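PDB 3IHV: SusD homolog from Bacteroides thetaiotaomicron VPI-5482, which probably binds glycans at the outer membrane surface, as in other SusD-family proteins, which work with a TonB-dependent transporter. Local coordinates for residues D50-E55 with L463-H468. Sequence-based numbering, arbitrary orientation.
Sequences DISQVE and LSFEGH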
loop_
_atom_site.group_PDB
_atom_site.type_symbol
_atom_site.label_atom_id
_atom_site.label_comp_id
_atom_site.label_asym_id
_atom_site.label_seq_id
_atom_site.Cartn_x
_atom_site.Cartn_y
_atom_site.Cartn_z
ATOM N N ASP A 50 2.744 -15.143 -1.411
ATOM C CA ASP A 50 3.420 -16.033 -0.491
ATOM C C ASP A 50 3.199 -15.691 0.974
ATOM O O ASP A 50 3.538 -16.503 1.833
ATOM C CB ASP A 50 4.908 -16.140 -0.792
ATOM C CG ASP A 50 5.626 -14.792 -0.895
ATOM O OD1 ASP A 50 4.978 -13.725 -1.129
ATOM O OD2 ASP A 50 6.884 -14.821 -0.790
ATOM N N ILE A 51 2.650 -14.515 1.263
ATOM C CA ILE A 51 2.450 -14.106 2.645
ATOM C C ILE A 51 1.008 -14.003 3.094
ATOM O O ILE A 51 0.753 -14.181 4.272
ATOM C CB ILE A 51 3.234 -12.777 2.967
ATOM C CG1 ILE A 51 2.581 -11.530 2.414
ATOM C CG2 ILE A 51 4.700 -12.920 2.506
ATOM C CD1 ILE A 51 3.225 -10.182 2.849
ATOM N N SER A 52 0.058 -13.737 2.171
ATOM C CA SER A 52 -1.308 -13.604 2.580
ATOM C C SER A 52 -2.289 -14.035 1.513
ATOM O O SER A 52 -1.968 -14.083 0.305
ATOM C CB SER A 52 -1.613 -12.167 3.052
ATOM O OG SER A 52 -1.685 -11.293 1.977
ATOM N N GLN A 53 -3.497 -14.313 1.989
ATOM C CA GLN A 53 -4.587 -14.730 1.125
ATOM C C GLN A 53 -5.892 -14.423 1.809
ATOM O O GLN A 53 -5.959 -14.193 3.042
ATOM C CB GLN A 53 -4.500 -16.248 0.831
ATOM C CG GLN A 53 -4.616 -17.165 2.069
ATOM C CD GLN A 53 -4.684 -18.640 1.724
ATOM O OE1 GLN A 53 -5.137 -19.005 0.646
ATOM N NE2 GLN A 53 -4.285 -19.505 2.670
ATOM N N VAL A 54 -6.958 -14.471 1.030
ATOM C CA VAL A 54 -8.273 -14.274 1.603
ATOM C C VAL A 54 -8.693 -15.531 2.411
ATOM O O VAL A 54 -8.257 -16.632 2.125
ATOM C CB VAL A 54 -9.302 -13.950 0.525
ATOM C CG1 VAL A 54 -9.647 -15.212 -0.338
ATOM C CG2 VAL A 54 -10.550 -13.376 1.168
ATOM N N GLU A 55 -9.539 -15.334 3.420
ATOM C CA GLU A 55 -10.080 -16.402 4.236
ATOM C C GLU A 55 -10.853 -17.431 3.397
ATOM O O GLU A 55 -11.434 -17.093 2.367
ATOM C CB GLU A 55 -11.063 -15.795 5.265
ATOM C CG GLU A 55 -11.699 -16.766 6.247
ATOM C CD GLU A 55 -12.869 -17.573 5.718
ATOM O OE1 GLU A 55 -13.550 -17.175 4.729
ATOM O OE2 GLU A 55 -13.101 -18.640 6.341
ATOM N N LEU A 463 7.486 -5.141 5.577
ATOM C CA LEU A 463 6.268 -4.526 5.056
ATOM C C LEU A 463 5.048 -5.447 4.926
ATOM O O LEU A 463 4.074 -5.081 4.280
ATOM C CB LEU A 463 6.606 -3.965 3.662
ATOM C CG LEU A 463 7.775 -2.993 3.587
ATOM C CD1 LEU A 463 8.205 -2.814 2.109
ATOM C CD2 LEU A 463 7.403 -1.680 4.185
ATOM N N SER A 464 5.096 -6.632 5.536
ATOM C CA SER A 464 4.039 -7.610 5.389
ATOM C C SER A 464 2.674 -7.001 5.583
ATOM O O SER A 464 2.505 -6.199 6.478
ATOM C CB SER A 464 4.218 -8.779 6.380
ATOM O OG SER A 464 4.185 -8.371 7.739
ATOM N N PHE A 465 1.730 -7.350 4.675
ATOM C CA PHE A 465 0.319 -6.971 4.783
ATOM C C PHE A 465 0.031 -5.486 4.478
ATOM O O PHE A 465 -1.135 -5.094 4.448
ATOM C CB PHE A 465 -0.279 -7.395 6.130
ATOM C CG PHE A 465 0.198 -8.735 6.575
ATOM C CD1 PHE A 465 0.041 -9.851 5.747
ATOM C CD2 PHE A 465 0.851 -8.893 7.800
ATOM C CE1 PHE A 465 0.533 -11.085 6.142
ATOM C CE2 PHE A 465 1.344 -10.131 8.174
ATOM C CZ PHE A 465 1.201 -11.221 7.337
ATOM N N GLU A 466 1.070 -4.680 4.239
ATOM C CA GLU A 466 0.902 -3.242 3.964
ATOM C C GLU A 466 0.641 -2.923 2.460
ATOM O O GLU A 466 0.683 -1.765 2.045
ATOM C CB GLU A 466 2.114 -2.465 4.459
ATOM C CG GLU A 466 2.297 -2.509 5.958
ATOM C CD GLU A 466 3.578 -1.850 6.414
ATOM O OE1 GLU A 466 3.831 -0.659 6.086
ATOM O OE2 GLU A 466 4.350 -2.532 7.125
ATOM N N GLY A 467 0.395 -3.962 1.665
ATOM C CA GLY A 467 -0.087 -3.799 0.301
ATOM C C GLY A 467 0.916 -3.807 -0.819
ATOM O O GLY A 467 0.564 -3.430 -1.946
ATOM N N HIS A 468 2.132 -4.244 -0.534
ATOM C CA HIS A 468 3.211 -4.214 -1.520
ATOM C C HIS A 468 3.618 -5.533 -2.110
ATOM O O HIS A 468 4.243 -5.577 -3.182
ATOM C CB HIS A 468 4.471 -3.597 -0.868
ATOM C CG HIS A 468 4.179 -2.312 -0.172
ATOM N ND1 HIS A 468 3.682 -1.204 -0.841
ATOM C CD2 HIS A 468 4.159 -2.009 1.145
ATOM C CE1 HIS A 468 3.423 -0.256 0.044
ATOM N NE2 HIS A 468 3.708 -0.717 1.254
#
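Ile51 and Ser52 meet Ser464 and Phe465 in a small, buried van der Waals contact, in which a beta turn after helix 448-463 packs against the start of the short strand 52-54. No hydrogen bond crosses between the two segments, which are more than 400 residues apart; just beyond the turn, Arg469 forms a salt bridge with Asp50. The chi1 of Ile51 (76°) sets CG1 between the backbone N and the carbonyl carbon, and the extended chain beyond carries CD1 onto the turn's backbone. There CD1 lies 3.7 Å from Ser464 CA and equally close to Phe465 N, with Ser464 CB alongside at 3.9 Å.

Phe465 answers with the rim of its ring. Its CE1 comes 3.6 Å from Ile51 O, which lies at the ring edge in plane, and Ser52 CB sits at the same edge, 3.9 Å from CE1. Ser464 CB lies against one ring face, offset toward the rim. Phe308 of helix 306-313 touches Ile51, Ser464 and Phe465, extending the apolar cluster, while Lys370 accounts for the carbonyl of Ser464 by a hydrogen bond.

Leu463 to Glu466 form a type II turn, closed by Glu466 N to Leu463 O at 3.0 Å. Strand 52-54 pairs antiparallel with 302-304, whose Val304 also touches Phe465: a turn between helices 448-463 and 469-475 packs on this small sheet within the mainly helical SusD fold.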